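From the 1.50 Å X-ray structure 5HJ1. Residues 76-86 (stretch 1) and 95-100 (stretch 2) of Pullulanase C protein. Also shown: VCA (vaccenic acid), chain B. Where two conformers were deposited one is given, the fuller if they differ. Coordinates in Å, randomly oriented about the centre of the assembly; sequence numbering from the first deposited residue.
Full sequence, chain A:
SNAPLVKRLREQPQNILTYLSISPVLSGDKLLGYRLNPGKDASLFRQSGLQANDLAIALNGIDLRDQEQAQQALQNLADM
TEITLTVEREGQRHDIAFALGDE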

# COMPACT_ATOMS: atom_id res chain seq x y z
N ASN A 76 -5.77 6.48 -10.29
CA ASN A 76 -6.16 5.27 -11.05
C ASN A 76 -6.89 4.18 -10.24
O ASN A 76 -7.65 3.42 -10.84
CB ASN A 76 -4.96 4.62 -11.73
CG ASN A 76 -4.37 5.45 -12.83
OD1 ASN A 76 -4.92 6.49 -13.23
ND2 ASN A 76 -3.22 4.99 -13.34
N LEU A 77 -6.64 4.07 -8.93
CA LEU A 77 -7.29 3.05 -8.07
C LEU A 77 -8.84 3.19 -7.98
O LEU A 77 -9.56 2.19 -7.81
CB LEU A 77 -6.62 3.05 -6.67
CG LEU A 77 -6.92 1.98 -5.61
CD1 LEU A 77 -5.79 1.90 -4.58
CD2 LEU A 77 -8.27 2.17 -4.90
N ALA A 78 -9.33 4.42 -8.12
CA ALA A 78 -10.77 4.72 -8.07
C ALA A 78 -11.73 3.73 -8.77
O ALA A 78 -12.64 3.17 -8.13
CB ALA A 78 -11.01 6.14 -8.59
N ASP A 79 -11.55 3.49 -10.07
CA ASP A 79 -12.45 2.55 -10.76
C ASP A 79 -11.80 1.19 -11.04
O ASP A 79 -12.16 0.55 -12.03
CB ASP A 79 -13.03 3.15 -12.05
CG ASP A 79 -13.90 4.39 -11.81
OD1 ASP A 79 -13.39 5.40 -11.28
OD2 ASP A 79 -15.08 4.37 -12.20
N MSE A 80 -10.87 0.72 -10.20
CA MSE A 80 -10.26 -0.59 -10.46
C MSE A 80 -10.98 -1.66 -9.71
O MSE A 80 -11.50 -1.43 -8.61
CB MSE A 80 -8.77 -0.60 -10.12
CG MSE A 80 -8.04 0.07 -11.27
SE MSE A 80 -6.13 0.30 -10.99
CE MSE A 80 -5.49 -1.39 -11.79
N THR A 81 -10.98 -2.87 -10.27
CA THR A 81 -11.63 -4.01 -9.65
C THR A 81 -10.63 -4.93 -8.88
O THR A 81 -11.01 -5.70 -8.03
CB THR A 81 -12.42 -4.85 -10.68
OG1 THR A 81 -13.26 -5.79 -10.01
CG2 THR A 81 -11.52 -5.60 -11.64
N GLU A 82 -9.36 -4.87 -9.22
CA GLU A 82 -8.36 -5.71 -8.55
C GLU A 82 -7.12 -4.91 -8.68
O GLU A 82 -6.87 -4.32 -9.73
CB GLU A 82 -8.18 -7.10 -9.24
CG GLU A 82 -7.16 -8.03 -8.58
CD GLU A 82 -7.26 -9.49 -9.01
OE1 GLU A 82 -6.25 -10.06 -9.51
OE2 GLU A 82 -8.34 -10.11 -8.91
N ILE A 83 -6.35 -4.86 -7.58
CA ILE A 83 -5.14 -4.09 -7.56
C ILE A 83 -4.03 -4.87 -6.95
O ILE A 83 -4.27 -5.85 -6.18
CB ILE A 83 -5.30 -2.78 -6.77
CG1 ILE A 83 -5.69 -3.05 -5.30
CG2 ILE A 83 -6.33 -1.90 -7.46
CD1 ILE A 83 -5.67 -1.81 -4.48
N THR A 84 -2.81 -4.58 -7.34
CA THR A 84 -1.69 -5.32 -6.79
C THR A 84 -0.77 -4.40 -6.02
O THR A 84 -0.43 -3.30 -6.50
CB THR A 84 -0.89 -5.92 -7.91
OG1 THR A 84 -1.76 -6.79 -8.68
CG2 THR A 84 0.30 -6.71 -7.45
N LEU A 85 -0.30 -4.88 -4.90
CA LEU A 85 0.66 -4.17 -4.10
C LEU A 85 1.98 -4.94 -4.12
O LEU A 85 1.98 -6.21 -4.00
CB LEU A 85 0.18 -4.14 -2.65
CG LEU A 85 0.54 -3.08 -1.72
CD1 LEU A 85 0.31 -1.67 -2.28
CD2 LEU A 85 -0.37 -3.32 -0.46
N THR A 86 3.09 -4.28 -4.37
CA THR A 86 4.41 -4.84 -4.21
C THR A 86 4.95 -4.39 -2.84
O THR A 86 4.99 -3.19 -2.59
CB THR A 86 5.36 -4.39 -5.30
OG1 THR A 86 4.81 -4.73 -6.58
CG2 THR A 86 6.70 -5.06 -5.16
N ASP A 95 4.48 -9.68 -4.45
CA ASP A 95 3.27 -9.08 -5.02
C ASP A 95 2.05 -9.74 -4.42
O ASP A 95 1.96 -11.00 -4.40
CB ASP A 95 3.16 -9.22 -6.55
CG ASP A 95 3.96 -8.20 -7.33
OD1 ASP A 95 4.61 -7.28 -6.82
OD2 ASP A 95 3.98 -8.36 -8.59
N ILE A 96 1.10 -8.94 -3.99
CA ILE A 96 -0.10 -9.38 -3.40
C ILE A 96 -1.21 -8.67 -4.14
O ILE A 96 -1.10 -7.46 -4.37
CB ILE A 96 -0.19 -8.99 -1.93
CG1 ILE A 96 1.04 -9.40 -1.17
CG2 ILE A 96 -1.42 -9.59 -1.28
CD1 ILE A 96 1.37 -10.85 -1.24
N ALA A 97 -2.21 -9.42 -4.60
CA ALA A 97 -3.39 -8.82 -5.24
C ALA A 97 -4.60 -8.82 -4.32
O ALA A 97 -4.79 -9.68 -3.50
CB ALA A 97 -3.69 -9.52 -6.56
N PHE A 98 -5.42 -7.80 -4.53
CA PHE A 98 -6.60 -7.57 -3.75
C PHE A 98 -7.82 -7.32 -4.62
O PHE A 98 -7.80 -6.42 -5.42
CB PHE A 98 -6.41 -6.31 -2.83
CG PHE A 98 -5.24 -6.43 -1.89
CD1 PHE A 98 -5.38 -7.02 -0.64
CD2 PHE A 98 -3.95 -6.03 -2.27
CE1 PHE A 98 -4.27 -7.14 0.18
CE2 PHE A 98 -2.85 -6.19 -1.49
CZ PHE A 98 -3.01 -6.74 -0.25
N ALA A 99 -8.85 -8.13 -4.43
CA ALA A 99 -10.15 -7.95 -5.08
C ALA A 99 -10.90 -6.80 -4.35
O ALA A 99 -10.99 -6.83 -3.13
CB ALA A 99 -10.93 -9.25 -5.06
N LEU A 100 -11.35 -5.77 -5.07
CA LEU A 100 -12.02 -4.60 -4.46
C LEU A 100 -13.53 -4.55 -4.65
O LEU A 100 -14.08 -5.48 -5.19
CB LEU A 100 -11.45 -3.32 -5.06
CG LEU A 100 -9.95 -3.13 -4.92
CD1 LEU A 100 -9.55 -1.78 -5.51
CD2 LEU A 100 -9.53 -3.22 -3.47
O2 VCA B . -13.71 -7.29 2.79
C1 VCA B . -14.17 -7.68 1.69
O1 VCA B . -15.08 -8.53 1.62
C2 VCA B . -13.59 -7.10 0.42
C3 VCA B . -14.48 -5.99 -0.13
C4 VCA B . -13.77 -4.64 -0.14
C5 VCA B . -12.26 -4.80 -0.18
C6 VCA B . -11.71 -5.19 1.18
C7 VCA B . -10.19 -5.14 1.23
C8 VCA B . -9.60 -3.96 0.47
C9 VCA B . -8.08 -4.01 0.61
C10 VCA B . -7.31 -2.98 -0.21
C11 VCA B . -5.87 -3.35 -0.09
C12 VCA B . -4.84 -2.58 -0.37
C13 VCA B . -4.89 -1.12 -0.79
C14 VCA B . -3.46 -0.69 -0.52
C15 VCA B . -3.04 0.71 -0.90
C16 VCA B . -1.77 0.92 -0.10
C17 VCA B . -0.84 1.96 -0.65
C18 VCA B . 0.33 2.06 0.31

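What fastens the two stretches most firmly? Each contributes a strand, 82-86 and 95-99, and the two run antiparallel side by side, with the backbone doing most of the polar work. Two pairs of residues bond to each other in both directions. I83 N donates to F98 O at 3.0 Å, and F98 N returns a bond to I83 O at 2.8 Å; L85 N reaches I96 O at 2.8 Å, while I96 N reaches L85 O at 2.9 Å. Beyond the strand the ladder gains one more rung, from L100 N to T81 O, 3.0 Å long and almost straight at 176°. Because these bonds join main-chain atoms, they leave the side chains free to serve the two faces of the sheet.

What happens at the pairs between those rungs? E82 with A99, T84 with A97 and T86 with D95 are non-hydrogen-bonded pairs, and their CA atoms lie closer together, 4.2 Å between T84 CA and A97 CA. Here CA-H groups supplement the ladder: A97 CA lies 3.2 Å from I83 O, and T84 CA lies 3.3 Å from I96 O. The side-chain hydrogen bond of the contact also belongs to this set. T86 OG1 donates to D95 OD1 at 2.6 Å, a short bond made possible because the carboxylate end of D95 comes nearer to the opposing strand.

How does the face carrying E82, T84, T86, D95, A97 and A99 suit its surroundings? It is the more open face, and polar or small residues fill it. The methyl of A97 takes little room, leaving T84 OG1 4.0 Å and E82 OE1 3.9 Å from A97 CB. T84 also turns its methyl to its diagonal neighbour, with T84 CG2 3.9 Å from D95 CB. E82 is extended and stands off the face with its carboxylate in an exposed position, while D95, also exposed, spends its carboxylate on T86.

What is buried on the other face? I83, L85, I96 and F98 point there, and I83, L85 and F98 are buried. L85 CB approaches the edge of the phenyl ring, 3.8 Å from F98 CE2, while I83 CG1 packs 4.2 Å from F98 CB. The vaccenic acid covers one face of that ring, its C11 lying 3.6 Å from F98 CG. The same chain runs on past I83 and L85, with VCA C13 3.8 Å from I83 CD1 and VCA C16 4.0 Å from L85 CD1, so apolar side chains meet an apolar tail.

How is the packing closed beyond the strands? L100 has the largest area covered by the opposite stretch, and its CA-to-CB bond points toward it. L100 CD1 sits 3.8 Å from I83 CG2 and 4.2 Å from L77 CD2, linking the strand to the buried leucine that opens the type I turn from L77 to M80. L100 CD2 lies 4.0 Å from VCA C10, so the branched leucine touches protein and ligand together. In all, the two stretches bury 610 Å² between them.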